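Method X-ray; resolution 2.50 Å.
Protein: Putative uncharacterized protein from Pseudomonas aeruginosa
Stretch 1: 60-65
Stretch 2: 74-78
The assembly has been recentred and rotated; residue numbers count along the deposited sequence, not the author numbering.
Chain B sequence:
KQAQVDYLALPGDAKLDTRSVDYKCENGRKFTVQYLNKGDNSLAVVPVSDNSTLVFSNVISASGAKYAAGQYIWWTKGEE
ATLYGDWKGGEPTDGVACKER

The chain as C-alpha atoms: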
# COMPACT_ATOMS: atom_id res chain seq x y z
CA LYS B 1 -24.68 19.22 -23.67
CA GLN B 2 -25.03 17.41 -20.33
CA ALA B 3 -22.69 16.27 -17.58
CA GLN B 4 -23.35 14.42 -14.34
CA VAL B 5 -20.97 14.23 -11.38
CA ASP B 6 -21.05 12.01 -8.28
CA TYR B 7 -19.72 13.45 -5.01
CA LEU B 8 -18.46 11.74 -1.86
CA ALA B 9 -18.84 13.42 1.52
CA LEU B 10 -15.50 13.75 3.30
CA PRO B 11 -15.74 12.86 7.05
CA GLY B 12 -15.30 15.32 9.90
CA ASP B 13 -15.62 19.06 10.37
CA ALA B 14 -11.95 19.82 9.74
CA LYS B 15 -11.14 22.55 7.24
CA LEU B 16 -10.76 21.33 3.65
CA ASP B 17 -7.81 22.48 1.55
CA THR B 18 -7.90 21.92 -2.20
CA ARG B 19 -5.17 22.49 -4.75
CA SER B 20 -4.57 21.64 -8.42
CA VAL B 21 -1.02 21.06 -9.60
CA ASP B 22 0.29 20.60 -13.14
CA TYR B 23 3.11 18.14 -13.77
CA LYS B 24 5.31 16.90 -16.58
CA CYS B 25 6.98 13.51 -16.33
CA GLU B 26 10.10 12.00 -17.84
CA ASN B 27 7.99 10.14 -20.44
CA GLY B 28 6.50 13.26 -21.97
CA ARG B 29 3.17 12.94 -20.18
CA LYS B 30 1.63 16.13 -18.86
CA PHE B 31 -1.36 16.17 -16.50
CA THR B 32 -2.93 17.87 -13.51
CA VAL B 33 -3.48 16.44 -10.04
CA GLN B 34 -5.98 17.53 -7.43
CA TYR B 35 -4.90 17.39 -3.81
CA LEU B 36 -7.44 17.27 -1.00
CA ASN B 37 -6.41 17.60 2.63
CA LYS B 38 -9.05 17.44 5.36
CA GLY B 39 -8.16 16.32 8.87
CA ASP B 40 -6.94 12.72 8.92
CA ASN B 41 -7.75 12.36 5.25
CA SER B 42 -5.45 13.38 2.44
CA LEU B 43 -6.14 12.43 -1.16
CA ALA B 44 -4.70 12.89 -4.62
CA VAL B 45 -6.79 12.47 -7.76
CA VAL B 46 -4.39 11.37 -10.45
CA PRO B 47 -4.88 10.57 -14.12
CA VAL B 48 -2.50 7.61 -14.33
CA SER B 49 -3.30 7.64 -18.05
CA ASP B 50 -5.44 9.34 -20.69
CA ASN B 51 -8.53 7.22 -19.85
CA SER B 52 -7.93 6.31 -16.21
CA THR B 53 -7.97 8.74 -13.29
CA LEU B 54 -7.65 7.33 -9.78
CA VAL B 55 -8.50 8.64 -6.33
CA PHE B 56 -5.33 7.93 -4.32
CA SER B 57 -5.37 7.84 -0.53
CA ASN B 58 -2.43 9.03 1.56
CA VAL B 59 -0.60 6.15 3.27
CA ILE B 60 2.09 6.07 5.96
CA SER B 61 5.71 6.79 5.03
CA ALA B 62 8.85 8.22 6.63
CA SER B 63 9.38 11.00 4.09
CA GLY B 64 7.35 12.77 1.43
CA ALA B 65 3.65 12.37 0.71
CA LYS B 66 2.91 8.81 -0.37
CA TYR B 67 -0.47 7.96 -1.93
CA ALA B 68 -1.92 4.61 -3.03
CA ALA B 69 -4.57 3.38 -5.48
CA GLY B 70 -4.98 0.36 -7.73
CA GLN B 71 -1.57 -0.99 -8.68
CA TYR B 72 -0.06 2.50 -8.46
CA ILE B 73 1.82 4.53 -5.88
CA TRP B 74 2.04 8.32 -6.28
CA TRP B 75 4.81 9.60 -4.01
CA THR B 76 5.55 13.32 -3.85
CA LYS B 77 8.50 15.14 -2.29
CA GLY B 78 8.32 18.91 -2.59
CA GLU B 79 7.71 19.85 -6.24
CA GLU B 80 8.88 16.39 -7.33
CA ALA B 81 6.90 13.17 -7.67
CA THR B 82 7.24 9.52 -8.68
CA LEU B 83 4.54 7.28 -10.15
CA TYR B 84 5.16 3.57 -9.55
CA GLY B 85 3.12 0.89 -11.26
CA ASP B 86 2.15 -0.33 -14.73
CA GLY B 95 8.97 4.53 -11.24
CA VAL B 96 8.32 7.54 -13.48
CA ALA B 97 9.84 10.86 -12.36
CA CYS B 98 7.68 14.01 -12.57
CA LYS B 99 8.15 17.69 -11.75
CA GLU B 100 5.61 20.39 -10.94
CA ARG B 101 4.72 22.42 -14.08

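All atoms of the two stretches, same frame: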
# COMPACT_ATOMS: atom_id res chain seq x y z
N ILE B 60 0.93 5.81 5.12
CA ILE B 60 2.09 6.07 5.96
C ILE B 60 3.45 5.90 5.27
O ILE B 60 3.66 4.97 4.49
CB ILE B 60 2.06 5.18 7.22
CG1 ILE B 60 3.06 5.70 8.27
CG2 ILE B 60 2.38 3.73 6.85
CD1 ILE B 60 2.85 5.13 9.69
N SER B 61 4.35 6.82 5.57
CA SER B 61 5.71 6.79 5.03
C SER B 61 6.60 7.58 5.98
O SER B 61 6.10 8.27 6.88
CB SER B 61 5.78 7.41 3.63
OG SER B 61 5.58 8.81 3.67
N ALA B 62 7.91 7.49 5.79
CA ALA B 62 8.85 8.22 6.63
C ALA B 62 9.03 9.62 6.07
O ALA B 62 9.02 10.60 6.82
CB ALA B 62 10.20 7.50 6.67
N SER B 63 9.18 9.72 4.75
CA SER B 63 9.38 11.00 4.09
C SER B 63 8.46 11.19 2.89
O SER B 63 8.01 10.21 2.28
CB SER B 63 10.83 11.12 3.62
OG SER B 63 11.12 10.12 2.65
N GLY B 64 8.20 12.45 2.56
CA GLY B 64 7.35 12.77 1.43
C GLY B 64 5.88 12.48 1.67
O GLY B 64 5.48 12.14 2.78
N ALA B 65 5.08 12.64 0.63
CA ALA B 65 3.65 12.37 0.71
C ALA B 65 3.38 11.20 -0.22
O ALA B 65 3.40 11.34 -1.44
CB ALA B 65 2.84 13.60 0.27
N TRP B 74 1.70 6.96 -5.88
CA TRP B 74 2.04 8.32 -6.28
C TRP B 74 2.72 8.90 -5.05
O TRP B 74 2.07 9.15 -4.03
CB TRP B 74 0.78 9.09 -6.65
CG TRP B 74 1.02 10.54 -7.00
CD1 TRP B 74 0.62 11.64 -6.28
CD2 TRP B 74 1.66 11.05 -8.18
NE1 TRP B 74 0.98 12.79 -6.94
CE2 TRP B 74 1.61 12.46 -8.11
CE3 TRP B 74 2.27 10.44 -9.29
CZ2 TRP B 74 2.16 13.28 -9.11
CZ3 TRP B 74 2.80 11.26 -10.28
CH2 TRP B 74 2.74 12.66 -10.18
N TRP B 75 4.02 9.10 -5.14
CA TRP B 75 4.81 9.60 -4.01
C TRP B 75 5.44 10.95 -4.33
O TRP B 75 6.31 11.06 -5.19
CB TRP B 75 5.89 8.58 -3.69
CG TRP B 75 6.37 8.55 -2.27
CD1 TRP B 75 6.35 9.58 -1.36
CD2 TRP B 75 7.03 7.46 -1.62
NE1 TRP B 75 6.96 9.19 -0.20
CE2 TRP B 75 7.38 7.89 -0.33
CE3 TRP B 75 7.35 6.15 -2.01
CZ2 TRP B 75 8.05 7.06 0.59
CZ3 TRP B 75 8.02 5.32 -1.11
CH2 TRP B 75 8.36 5.79 0.18
N THR B 76 5.02 11.99 -3.61
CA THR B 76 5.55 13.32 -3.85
C THR B 76 6.53 13.76 -2.76
O THR B 76 6.42 13.36 -1.61
CB THR B 76 4.41 14.36 -3.92
OG1 THR B 76 3.90 14.61 -2.61
CG2 THR B 76 3.29 13.82 -4.81
N LYS B 77 7.48 14.59 -3.17
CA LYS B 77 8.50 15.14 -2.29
C LYS B 77 8.73 16.55 -2.82
O LYS B 77 9.37 16.75 -3.85
CB LYS B 77 9.78 14.29 -2.41
CG LYS B 77 10.98 14.79 -1.62
CD LYS B 77 10.78 14.67 -0.12
CE LYS B 77 12.03 15.13 0.61
NZ LYS B 77 11.98 14.86 2.08
N GLY B 78 8.18 17.54 -2.13
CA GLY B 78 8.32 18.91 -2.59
C GLY B 78 7.63 19.02 -3.94
O GLY B 78 6.53 18.48 -4.12

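The two stretches meet where an irregular segment, 60-65, comes alongside a strand, 74-77, and joins it by its last residue. Ala-65 and Thr-76 form an antiparallel hydrogen-bonded pair, their CA atoms 5.0 Å apart. Ala-65 N donates to Thr-76 O (2.7 Å) and Thr-76 N to Ala-65 O (2.8 Å), both nearly linear. The same Ala-65 O also receives a CA-H...O contact from Trp-75 CA at 3.4 Å, a weaker supplement common between neighbouring strands.

The side chains of this pair lie on the same face of the sheet, with Ala-65 CB 3.2 Å from Thr-76 OG1. Such closeness suits a single methyl group. Thr-76 adopts chi1 p (74°), which places OG1 beside that methyl; the hydroxyl is not left unsatisfied, since it is hydrogen-bonded elsewhere in the structure.

Trp-75 extends the contact beyond the backbone ladder. Its CA-to-CB bond points sideways, but with chi1 t (-153°) and chi2 -26° the indole reaches back to the first stretch. There NE1 donates to Ser-63 O at 2.9 Å. The carbonyl lies at the ring edge, near its plane, where an indole N-H can address it; a buried polar group thus gains a partner. On the benzo part of the ring, CZ2 packs 3.8 Å from Ser-61 CB, whose small side chain has chi1 p (70°).

Gly-64 lets the backbone approach closely: its CA is 3.2 Å from Thr-76 O. A CB here would clash with that oxygen and with Trp-75 NE1, and the positive phi (72°) independently favours glycine.

Lys-77 starts sideways, but its chain, t at chi1 and bent by p at chi2 (68°), then extended, passes Gly-64, with CD 4.2 Å from Gly-64 CA. Its NZ ends 4.2 Å from Ser-63 CB and finds its hydrogen bonding elsewhere in the structure.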